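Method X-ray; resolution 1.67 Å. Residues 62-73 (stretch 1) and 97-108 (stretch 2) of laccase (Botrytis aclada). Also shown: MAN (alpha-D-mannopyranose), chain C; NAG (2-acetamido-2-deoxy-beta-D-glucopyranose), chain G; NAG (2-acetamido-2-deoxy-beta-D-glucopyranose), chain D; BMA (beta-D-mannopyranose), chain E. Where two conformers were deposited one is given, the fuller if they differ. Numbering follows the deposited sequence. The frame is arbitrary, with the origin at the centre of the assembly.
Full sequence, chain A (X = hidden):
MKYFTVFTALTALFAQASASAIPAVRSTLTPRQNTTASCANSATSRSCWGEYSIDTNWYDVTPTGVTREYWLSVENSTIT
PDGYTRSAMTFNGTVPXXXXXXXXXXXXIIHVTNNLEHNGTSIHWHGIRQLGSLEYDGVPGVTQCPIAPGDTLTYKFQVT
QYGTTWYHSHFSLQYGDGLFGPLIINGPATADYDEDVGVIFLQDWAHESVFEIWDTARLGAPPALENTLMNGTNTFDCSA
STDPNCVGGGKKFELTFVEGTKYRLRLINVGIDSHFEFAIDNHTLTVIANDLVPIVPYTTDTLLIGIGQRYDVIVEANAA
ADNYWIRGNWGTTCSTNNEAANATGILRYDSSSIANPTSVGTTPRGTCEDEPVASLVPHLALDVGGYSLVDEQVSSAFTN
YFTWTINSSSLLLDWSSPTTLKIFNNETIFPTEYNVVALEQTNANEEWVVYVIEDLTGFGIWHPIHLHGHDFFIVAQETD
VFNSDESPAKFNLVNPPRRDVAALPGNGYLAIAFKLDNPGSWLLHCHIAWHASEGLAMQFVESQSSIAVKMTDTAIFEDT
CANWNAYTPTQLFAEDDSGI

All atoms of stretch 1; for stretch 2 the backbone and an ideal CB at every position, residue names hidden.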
ATOM      1  N   THR A  62     -19.334   4.981  12.913  1.00 29.40           N
ATOM      2  CA  THR A  62     -19.342   4.018  11.847  1.00 30.24           C
ATOM      3  C   THR A  62     -20.761   3.641  11.530  1.00 30.53           C
ATOM      4  O   THR A  62     -21.516   3.221  12.435  1.00 30.59           O
ATOM      5  CB  THR A  62     -18.607   2.732  12.262  1.00 30.20           C
ATOM      6  OG1 THR A  62     -17.301   3.035  12.775  1.00 32.61           O
ATOM      7  CG2 THR A  62     -18.485   1.721  11.077  1.00 30.17           C
ATOM      8  N   PRO A  63     -21.143   3.728  10.256  1.00 31.03           N
ATOM      9  CA  PRO A  63     -22.440   3.193   9.842  1.00 32.35           C
ATOM     10  C   PRO A  63     -22.652   1.718  10.152  1.00 33.03           C
ATOM     11  O   PRO A  63     -21.716   0.948  10.311  1.00 31.60           O
ATOM     12  CB  PRO A  63     -22.423   3.412   8.323  1.00 31.69           C
ATOM     13  CG  PRO A  63     -21.543   4.495   8.130  1.00 32.26           C
ATOM     14  CD  PRO A  63     -20.456   4.328   9.114  1.00 31.45           C
ATOM     15  N   THR A  64     -23.910   1.307  10.265  1.00 34.41           N
ATOM     16  CA  THR A  64     -24.163  -0.104  10.383  1.00 36.47           C
ATOM     17  C   THR A  64     -24.246  -0.570   8.940  1.00 35.75           C
ATOM     18  O   THR A  64     -24.842   0.088   8.089  1.00 38.04           O
ATOM     19  CB  THR A  64     -25.467  -0.405  11.135  1.00 37.11           C
ATOM     20  OG1 THR A  64     -26.554   0.044  10.329  1.00 41.12           O
ATOM     21  CG2 THR A  64     -25.465   0.345  12.386  1.00 35.42           C
ATOM     22  N   GLY A  65     -23.597  -1.664   8.650  1.00 35.84           N
ATOM     23  CA  GLY A  65     -23.695  -2.248   7.342  1.00 35.33           C
ATOM     24  C   GLY A  65     -24.119  -3.699   7.495  1.00 35.76           C
ATOM     25  O   GLY A  65     -24.938  -4.044   8.354  1.00 37.60           O
ATOM     26  N   VAL A  66     -23.576  -4.548   6.634  1.00 33.29           N
ATOM     27  CA  VAL A  66     -23.914  -5.967   6.603  1.00 31.62           C
ATOM     28  C   VAL A  66     -22.654  -6.734   6.626  1.00 31.08           C
ATOM     29  O   VAL A  66     -21.579  -6.164   6.469  1.00 28.38           O
ATOM     30  CB  VAL A  66     -24.693  -6.269   5.314  1.00 32.03           C
ATOM     31  CG1 VAL A  66     -26.009  -5.421   5.313  1.00 34.26           C
ATOM     32  CG2 VAL A  66     -23.855  -5.941   4.031  1.00 28.72           C
ATOM     33  N   THR A  67     -22.795  -8.044   6.748  1.00 30.08           N
ATOM     34  CA  THR A  67     -21.659  -8.962   6.719  1.00 30.62           C
ATOM     35  C   THR A  67     -21.385  -9.438   5.309  1.00 30.86           C
ATOM     36  O   THR A  67     -22.311  -9.906   4.614  1.00 32.12           O
ATOM     37  CB  THR A  67     -21.895 -10.120   7.667  1.00 31.84           C
ATOM     38  OG1 THR A  67     -21.930  -9.592   8.987  1.00 34.82           O
ATOM     39  CG2 THR A  67     -20.782 -11.115   7.553  1.00 31.96           C
ATOM     40  N   ARG A  68     -20.158  -9.286   4.837  1.00 28.95           N
ATOM     41  CA  ARG A  68     -19.802  -9.759   3.517  1.00 29.63           C
ATOM     42  C   ARG A  68     -18.702 -10.823   3.672  1.00 28.22           C
ATOM     43  O   ARG A  68     -17.743 -10.604   4.403  1.00 27.20           O
ATOM     44  CB  ARG A  68     -19.289  -8.618   2.703  1.00 30.57           C
ATOM     45  CG  ARG A  68     -20.481  -7.645   2.317  1.00 31.08           C
ATOM     46  CD  ARG A  68     -20.058  -6.695   1.325  1.00 34.77           C
ATOM     47  NE  ARG A  68     -20.932  -5.517   1.357  1.00 36.37           N
ATOM     48  CZ  ARG A  68     -22.147  -5.441   0.823  1.00 40.13           C
ATOM     49  NH1 ARG A  68     -22.699  -6.486   0.195  1.00 40.96           N
ATOM     50  NH2 ARG A  68     -22.813  -4.305   0.927  1.00 36.38           N
ATOM     51  N   GLU A  69     -18.904 -11.965   3.042  1.00 26.12           N
ATOM     52  CA  GLU A  69     -18.031 -13.087   3.212  1.00 26.31           C
ATOM     53  C   GLU A  69     -17.293 -13.430   1.917  1.00 27.16           C
ATOM     54  O   GLU A  69     -17.881 -13.483   0.835  1.00 27.81           O
ATOM     55  CB  GLU A  69     -18.860 -14.272   3.663  1.00 26.98           C
ATOM     56  CG  GLU A  69     -18.030 -15.504   4.015  1.00 28.62           C
ATOM     57  CD  GLU A  69     -18.833 -16.565   4.795  1.00 31.10           C
ATOM     58  OE1 GLU A  69     -20.030 -16.715   4.498  1.00 33.67           O
ATOM     59  OE2 GLU A  69     -18.246 -17.216   5.674  1.00 27.90           O
ATOM     60  N   TYR A  70     -16.026 -13.747   2.008  1.00 26.37           N
ATOM     61  CA  TYR A  70     -15.195 -14.002   0.854  1.00 26.12           C
ATOM     62  C   TYR A  70     -14.345 -15.214   1.124  1.00 25.33           C
ATOM     63  O   TYR A  70     -13.939 -15.456   2.253  1.00 25.79           O
ATOM     64  CB  TYR A  70     -14.291 -12.789   0.526  1.00 25.34           C
ATOM     65  CG  TYR A  70     -14.967 -11.609  -0.065  0.50 26.20           C
ATOM     66  CD1 TYR A  70     -15.075 -11.460  -1.446  0.50 25.31           C
ATOM     67  CD2 TYR A  70     -15.473 -10.626   0.734  0.50 22.81           C
ATOM     68  CE1 TYR A  70     -15.701 -10.324  -1.996  0.50 25.35           C
ATOM     69  CE2 TYR A  70     -16.087  -9.532   0.211  0.50 24.33           C
ATOM     70  CZ  TYR A  70     -16.212  -9.379  -1.136  0.50 26.46           C
ATOM     71  OH  TYR A  70     -16.842  -8.263  -1.597  0.50 30.69           O
ATOM     72  N   TRP A  71     -14.043 -15.990   0.080  1.00 25.19           N
ATOM     73  CA  TRP A  71     -13.122 -17.088   0.166  1.00 24.42           C
ATOM     74  C   TRP A  71     -11.987 -16.783  -0.783  1.00 25.88           C
ATOM     75  O   TRP A  71     -12.223 -16.541  -1.947  1.00 26.32           O
ATOM     76  CB  TRP A  71     -13.801 -18.437  -0.190  1.00 26.65           C
ATOM     77  CG  TRP A  71     -14.612 -19.017   0.880  0.50 24.39           C
ATOM     78  CD1 TRP A  71     -14.209 -19.952   1.818  0.50 23.69           C
ATOM     79  CD2 TRP A  71     -15.964 -18.714   1.163  0.50 23.42           C
ATOM     80  NE1 TRP A  71     -15.255 -20.230   2.686  0.50 24.73           N
ATOM     81  CE2 TRP A  71     -16.342 -19.487   2.289  0.50 25.18           C
ATOM     82  CE3 TRP A  71     -16.909 -17.856   0.576  0.50 24.61           C
ATOM     83  CZ2 TRP A  71     -17.588 -19.398   2.834  0.50 21.96           C
ATOM     84  CZ3 TRP A  71     -18.158 -17.802   1.105  0.50 25.79           C
ATOM     85  CH2 TRP A  71     -18.495 -18.573   2.212  0.50 26.22           C
ATOM     86  N   LEU A  72     -10.768 -16.745  -0.292  1.00 23.53           N
ATOM     87  CA  LEU A  72      -9.627 -16.469  -1.167  1.00 22.64           C
ATOM     88  C   LEU A  72      -8.687 -17.612  -1.053  1.00 23.31           C
ATOM     89  O   LEU A  72      -8.408 -18.117   0.033  1.00 24.22           O
ATOM     90  CB  LEU A  72      -8.872 -15.190  -0.774  1.00 22.45           C
ATOM     91  CG  LEU A  72      -9.637 -13.866  -0.893  1.00 24.03           C
ATOM     92  CD1 LEU A  72      -8.838 -12.660  -0.417  1.00 26.39           C
ATOM     93  CD2 LEU A  72     -10.066 -13.712  -2.323  1.00 24.99           C
ATOM     94  N   SER A  73      -8.145 -17.965  -2.188  1.00 22.09           N
ATOM     95  CA  SER A  73      -7.131 -18.983  -2.242  1.00 22.33           C
ATOM     96  C   SER A  73      -5.845 -18.376  -2.757  1.00 22.38           C
ATOM     97  O   SER A  73      -5.775 -17.805  -3.846  1.00 23.94           O
ATOM     98  CB  SER A  73      -7.618 -20.134  -3.125  1.00 23.71           C
ATOM     99  OG  SER A  73      -6.543 -20.979  -3.481  1.00 24.36           O
ATOM    100  N   UNK A  97      -5.707  -9.806  -7.869  1.00 23.46           N
ATOM    101  CA  UNK A  97      -6.683 -10.677  -7.265  1.00 22.84           C
ATOM    102  C   UNK A  97      -8.093 -10.179  -7.389  1.00 22.89           C
ATOM    103  O   UNK A  97      -8.325  -9.045  -7.849  1.00 22.53           O
ATOM    104  CB  UNK A  97      -6.347 -10.884  -5.787  1.00 22.84           C
ATOM    105  N   UNK A  98      -9.052 -10.998  -6.908  1.00 23.57           N
ATOM    106  CA  UNK A  98     -10.464 -10.580  -6.882  1.00 25.76           C
ATOM    107  C   UNK A  98     -10.671  -9.288  -6.138  1.00 23.24           C
ATOM    108  O   UNK A  98     -10.017  -9.007  -5.156  1.00 23.63           O
ATOM    109  CB  UNK A  98     -11.331 -11.669  -6.246  1.00 25.76           C
ATOM    110  N   UNK A  99     -11.624  -8.488  -6.614  1.00 23.12           N
ATOM    111  CA  UNK A  99     -12.014  -7.296  -5.880  1.00 22.23           C
ATOM    112  C   UNK A  99     -12.825  -7.663  -4.641  1.00 24.02           C
ATOM    113  O   UNK A  99     -13.746  -8.475  -4.694  1.00 25.61           O
ATOM    114  CB  UNK A  99     -12.816  -6.354  -6.781  1.00 22.23           C
ATOM    115  N   UNK A 100     -12.489  -7.011  -3.536  1.00 23.00           N
ATOM    116  CA  UNK A 100     -13.285  -7.045  -2.374  1.00 22.98           C
ATOM    117  C   UNK A 100     -13.894  -5.688  -2.315  1.00 24.52           C
ATOM    118  O   UNK A 100     -13.185  -4.667  -2.187  1.00 24.59           O
ATOM    119  CB  UNK A 100     -12.495  -7.410  -1.116  1.00 22.98           C
ATOM    120  N   UNK A 101     -15.229  -5.674  -2.419  1.00 24.28           N
ATOM    121  CA  UNK A 101     -16.003  -4.424  -2.482  1.00 26.03           C
ATOM    122  C   UNK A 101     -17.003  -4.496  -1.334  1.00 26.91           C
ATOM    123  O   UNK A 101     -17.767  -5.484  -1.193  1.00 30.45           O
ATOM    124  CB  UNK A 101     -16.700  -4.239  -3.831  1.00 26.03           C
ATOM    125  N   UNK A 102     -16.991  -3.474  -0.499  1.00 25.34           N
ATOM    126  CA  UNK A 102     -17.884  -3.412   0.604  1.00 25.40           C
ATOM    127  C   UNK A 102     -18.359  -1.992   0.761  1.00 24.88           C
ATOM    128  O   UNK A 102     -17.979  -1.128  -0.000  1.00 24.59           O
ATOM    129  CB  UNK A 102     -17.220  -3.927   1.882  1.00 25.40           C
ATOM    130  N   UNK A 103     -19.293  -1.779   1.681  1.00 24.40           N
ATOM    131  CA  UNK A 103     -19.744  -0.456   2.050  1.00 23.64           C
ATOM    132  C   UNK A 103     -19.151  -0.145   3.386  1.00 22.73           C
ATOM    133  O   UNK A 103     -18.934  -1.020   4.220  1.00 22.07           O
ATOM    134  CB  UNK A 103     -21.270  -0.352   2.076  1.00 23.64           C
ATOM    135  N   UNK A 104     -18.960   1.143   3.595  1.00 23.21           N
ATOM    136  CA  UNK A 104     -18.566   1.702   4.850  1.00 23.29           C
ATOM    137  C   UNK A 104     -19.441   1.100   5.943  1.00 23.67           C
ATOM    138  O   UNK A 104     -20.676   1.180   5.891  1.00 26.30           O
ATOM    139  CB  UNK A 104     -18.665   3.229   4.825  1.00 23.29           C
ATOM    140  N   UNK A 105     -18.788   0.520   6.947  1.00 22.47           N
ATOM    141  CA  UNK A 105     -19.491  -0.069   8.086  1.00 23.66           C
ATOM    142  C   UNK A 105     -19.710  -1.573   8.000  1.00 23.39           C
ATOM    143  O   UNK A 105     -20.103  -2.178   9.007  1.00 24.90           O
ATOM    144  CB  UNK A 105     -20.850   0.616   8.244  1.00 23.66           C
ATOM    145  N   UNK A 106     -19.511  -2.178   6.814  1.00 23.27           N
ATOM    146  CA  UNK A 106     -19.717  -3.584   6.648  1.00 23.45           C
ATOM    147  C   UNK A 106     -18.677  -4.379   7.445  1.00 23.66           C
ATOM    148  O   UNK A 106     -17.574  -3.877   7.712  1.00 24.64           O
ATOM    149  CB  UNK A 106     -19.666  -3.951   5.163  1.00 23.45           C
ATOM    150  N   UNK A 107     -19.053  -5.598   7.805  1.00 23.75           N
ATOM    151  CA  UNK A 107     -18.136  -6.554   8.456  1.00 23.80           C
ATOM    152  C   UNK A 107     -17.722  -7.492   7.390  1.00 23.84           C
ATOM    153  O   UNK A 107     -18.590  -8.012   6.711  1.00 26.40           O
ATOM    154  CB  UNK A 107     -18.769  -7.294   9.636  1.00 23.80           C
ATOM    155  N   UNK A 108     -16.403  -7.675   7.233  1.00 23.45           N
ATOM    156  CA  UNK A 108     -15.816  -8.572   6.262  1.00 23.68           C
ATOM    157  C   UNK A 108     -15.397  -9.841   6.981  1.00 23.20           C
ATOM    158  O   UNK A 108     -14.789  -9.781   8.045  1.00 23.73           O
ATOM    159  CB  UNK A 108     -14.631  -7.921   5.546  1.00 23.68           C
TER
HETATM  160  C1  MAN C   6     -20.796 -13.863  -2.764  1.00 36.58           C
HETATM  161  C2  MAN C   6     -21.080 -14.801  -1.571  1.00 36.04           C
HETATM  162  C3  MAN C   6     -21.806 -14.015  -0.461  1.00 39.17           C
HETATM  163  C4  MAN C   6     -20.959 -12.809  -0.052  1.00 39.03           C
HETATM  164  C5  MAN C   6     -20.654 -11.946  -1.282  1.00 37.32           C
HETATM  165  C6  MAN C   6     -19.621 -10.860  -0.950  1.00 38.30           C
HETATM  166  O2  MAN C   6     -19.892 -15.449  -1.117  1.00 37.05           O
HETATM  167  O3  MAN C   6     -22.104 -14.814   0.660  1.00 35.84           O
HETATM  168  O4  MAN C   6     -21.448 -12.130   1.124  1.00 37.83           O
HETATM  169  O5  MAN C   6     -20.078 -12.719  -2.339  1.00 35.69           O
HETATM  170  O6  MAN C   6     -19.331 -10.065  -2.102  1.00 41.44           O
HETATM  171  C1  NAG G 547     -11.228 -18.449  -4.824  1.00 23.95           C
HETATM  172  C2  NAG G 547     -12.737 -18.476  -4.756  1.00 24.73           C
HETATM  173  C3  NAG G 547     -13.210 -19.429  -3.690  1.00 23.59           C
HETATM  174  C4  NAG G 547     -12.641 -20.787  -3.975  1.00 23.38           C
HETATM  175  C5  NAG G 547     -11.142 -20.707  -4.051  1.00 22.93           C
HETATM  176  C6  NAG G 547     -10.492 -22.059  -4.351  1.00 25.75           C
HETATM  177  C7  NAG G 547     -13.529 -16.227  -5.316  1.00 24.94           C
HETATM  178  C8  NAG G 547     -13.866 -14.885  -4.727  1.00 25.33           C
HETATM  179  N2  NAG G 547     -13.155 -17.131  -4.394  1.00 22.80           N
HETATM  180  O3  NAG G 547     -14.582 -19.502  -3.782  1.00 25.67           O
HETATM  181  O4  NAG G 547     -13.005 -21.625  -2.939  1.00 23.20           O
HETATM  182  O5  NAG G 547     -10.746 -19.790  -5.077  1.00 24.63           O
HETATM  183  O6  NAG G 547     -10.979 -22.505  -5.640  1.00 25.61           O
HETATM  184  O7  NAG G 547     -13.589 -16.429  -6.529  1.00 24.26           O
HETATM  185  C1  NAG D   2     -13.425  -4.086 -11.667  1.00 40.26           C
HETATM  186  C2  NAG D   2     -14.130  -5.320 -11.111  1.00 41.96           C
HETATM  187  C3  NAG D   2     -15.649  -5.147 -11.046  1.00 43.13           C
HETATM  188  C4  NAG D   2     -16.042  -3.817 -10.410  1.00 43.18           C
HETATM  189  C5  NAG D   2     -15.206  -2.662 -10.976  1.00 41.31           C
HETATM  190  C6  NAG D   2     -15.551  -1.324 -10.298  1.00 41.43           C
HETATM  191  C7  NAG D   2     -12.984  -7.449 -11.306  1.00 44.29           C
HETATM  192  C8  NAG D   2     -12.623  -8.651 -12.124  1.00 40.18           C
HETATM  193  N2  NAG D   2     -13.775  -6.526 -11.865  1.00 40.52           N
HETATM  194  O3  NAG D   2     -16.220  -6.209 -10.292  1.00 45.12           O
HETATM  195  O4  NAG D   2     -17.389  -3.590 -10.797  1.00 49.15           O
HETATM  196  O5  NAG D   2     -13.804  -2.948 -10.887  1.00 41.07           O
HETATM  197  O6  NAG D   2     -14.837  -1.163  -9.080  1.00 37.30           O
HETATM  198  O7  NAG D   2     -12.535  -7.317 -10.154  1.00 44.17           O
HETATM  199  C1  BMA E   3     -18.352  -3.617  -9.723  1.00 50.84           C
HETATM  200  C2  BMA E   3     -19.682  -3.035 -10.221  1.00 52.07           C
HETATM  201  C3  BMA E   3     -20.703  -3.043  -9.053  1.00 54.59           C
HETATM  202  C4  BMA E   3     -20.820  -4.454  -8.448  1.00 55.62           C
HETATM  203  C5  BMA E   3     -19.432  -5.069  -8.196  1.00 55.24           C
HETATM  204  C6  BMA E   3     -19.534  -6.549  -7.834  1.00 55.63           C
HETATM  205  O2  BMA E   3     -20.007  -3.839 -11.343  1.00 50.42           O
HETATM  206  O3  BMA E   3     -21.975  -2.462  -9.321  1.00 54.08           O
HETATM  207  O4  BMA E   3     -21.521  -4.374  -7.219  1.00 57.70           O
HETATM  208  O5  BMA E   3     -18.561  -4.950  -9.316  1.00 51.81           O
HETATM  209  O6  BMA E   3     -19.920  -7.309  -8.980  1.00 53.99           O

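Position 97 has no atom of stretch 1 within 5.5 Å of its ideal CB, so the contact leaves the choice open; it is Gly 97. At 98, phi/psi of -56/145 permits proline, and the ideal CB points toward stretch 1, 4.6 Å from Leu 72 CD2, which favours a compact apolar group. Pro 98 fits, its CG 3.9 Å from Leu 72 CD2. Position 99 points away and many residues would serve; it is Ala 99.

At 100 the CB points sideways, 4.2 Å from Tyr 70 CZ, with Leu 72 close by; a branched or long aliphatic chain suits. Ile 100 lays CG2 over one ring face of Tyr 70, 4.1 Å from the centroid and 29° off the normal, while its CD1 lies 4.1 Å from Leu 72 CD1. At 101 the backbone makes the polar contact whatever the side chain: N donates to Tyr 70 OH at 3.2 Å. The CB points sideways, so several residues would do; Ile 101 leads its end away.

At 102 the ideal CB sits 4.0 Å from Arg 68 CD, which favours something small: Ala 102. At 103 the CB is 4.4 Å from Arg 68 NH2, so an acid or another acceptor is attractive. Asp 103 forms a salt bridge, OD2 to Arg 68 NH2 at 3.1 Å, though its hydrogen bond is weak at 122°.

Position 104 has its CB 4.6 Å from Pro 63 CG, suiting an apolar or aromatic side chain. Trp 104 puts its five-membered ring under Pro 63 CD, 3.4 Å from the centroid and 17° off the normal; its NE1 donates to water 1, which also bonds Thr 62 OG1.

At 105, phi/psi of 97/-14 in a type II turn, with an ideal CB only 2.3 Å from Pro 63 O and jammed against the preceding carbonyl, calls for glycine: Gly 105.

At 106 two demands meet: the amide of Val 66 and the guanidinium of Arg 68. A short acid answers both. Asp 106 OD1 accepts from Val 66 N (2.8 Å, 165°), and OD2 takes Arg 68 NE at 2.5 Å in a salt bridge.

Position 107 is paired in parallel with Thr 67, its CB on the same sheet face and 4.0 Å from Thr 67 OG1; polar or beta-branched residues fit. Asn 107 N donates to Val 66 O (2.9 Å), and its O accepts from Arg 68 N (2.8 Å). At 108, on the Arg 68 face, an aliphatic chain can pack on that arginine's stem: Leu 108 CD2 lies 4.0 Å from Arg 68 CB.

Stretch 2, residues 97-108: GPAIIADWGDNL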
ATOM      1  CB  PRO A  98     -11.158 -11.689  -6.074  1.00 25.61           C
ATOM      2  CG  PRO A  98     -10.290 -12.820  -6.068  1.00 25.60           C
ATOM      3  CD  PRO A  98      -8.862 -12.322  -6.330  1.00 25.66           C
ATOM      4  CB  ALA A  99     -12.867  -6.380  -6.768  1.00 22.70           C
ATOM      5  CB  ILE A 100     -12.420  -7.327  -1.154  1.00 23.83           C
ATOM      6  CG1 ILE A 100     -11.791  -8.698  -1.344  1.00 25.65           C
ATOM      7  CG2 ILE A 100     -13.264  -7.160   0.128  1.00 24.71           C
ATOM      8  CD1 ILE A 100     -10.894  -9.118  -0.255  1.00 26.22           C
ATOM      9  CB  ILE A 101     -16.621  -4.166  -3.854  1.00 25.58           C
ATOM     10  CG1 ILE A 101     -15.526  -4.096  -4.952  1.00 26.99           C
ATOM     11  CG2 ILE A 101     -17.485  -2.829  -3.866  1.00 27.75           C
ATOM     12  CD1 ILE A 101     -16.034  -3.901  -6.477  1.00 31.48           C
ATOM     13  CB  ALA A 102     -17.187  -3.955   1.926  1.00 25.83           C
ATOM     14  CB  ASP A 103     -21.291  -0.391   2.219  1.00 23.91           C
ATOM     15  CG  ASP A 103     -22.014  -0.568   0.909  1.00 25.74           C
ATOM     16  OD1 ASP A 103     -21.501  -0.147  -0.122  1.00 27.69           O
ATOM     17  OD2 ASP A 103     -23.066  -1.203   0.920  1.00 33.94           O
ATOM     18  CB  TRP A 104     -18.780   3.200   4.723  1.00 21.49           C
ATOM     19  CG  TRP A 104     -18.380   3.989   5.842  1.00 21.57           C
ATOM     20  CD1 TRP A 104     -17.526   3.640   6.844  1.00 23.28           C
ATOM     21  CD2 TRP A 104     -18.762   5.328   6.076  1.00 23.43           C
ATOM     22  NE1 TRP A 104     -17.393   4.693   7.762  1.00 24.22           N
ATOM     23  CE2 TRP A 104     -18.156   5.740   7.295  1.00 24.48           C
ATOM     24  CE3 TRP A 104     -19.626   6.219   5.404  1.00 23.36           C
ATOM     25  CZ2 TRP A 104     -18.383   6.991   7.854  1.00 25.64           C
ATOM     26  CZ3 TRP A 104     -19.837   7.486   5.960  1.00 25.49           C
ATOM     27  CH2 TRP A 104     -19.203   7.863   7.158  1.00 27.26           C
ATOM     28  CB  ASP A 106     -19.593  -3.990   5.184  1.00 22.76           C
ATOM     29  CG  ASP A 106     -20.785  -3.576   4.359  1.00 24.44           C
ATOM     30  OD1 ASP A 106     -21.847  -3.120   4.886  1.00 25.38           O
ATOM     31  OD2 ASP A 106     -20.657  -3.750   3.128  1.00 22.24           O
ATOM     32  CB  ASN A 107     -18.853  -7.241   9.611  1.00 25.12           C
ATOM     33  CG  ASN A 107     -19.163  -6.262  10.723  1.00 29.49           C
ATOM     34  OD1 ASN A 107     -18.290  -5.594  11.218  1.00 32.00           O
ATOM     35  ND2 ASN A 107     -20.439  -6.154  11.106  1.00 37.42           N
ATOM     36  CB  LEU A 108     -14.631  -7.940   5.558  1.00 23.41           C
ATOM     37  CG  LEU A 108     -14.924  -6.565   4.935  1.00 24.65           C
ATOM     38  CD1 LEU A 108     -13.752  -6.145   3.995  1.00 21.90           C
ATOM     39  CD2 LEU A 108     -16.308  -6.479   4.234  1.00 34.83           C
TER
HETATM   40  O   HOH W   1     -16.423   4.655  10.425  1.00 24.75           O
HETATM   41  O   HOH W   2     -22.419  -3.206  10.250  1.00 44.11           O
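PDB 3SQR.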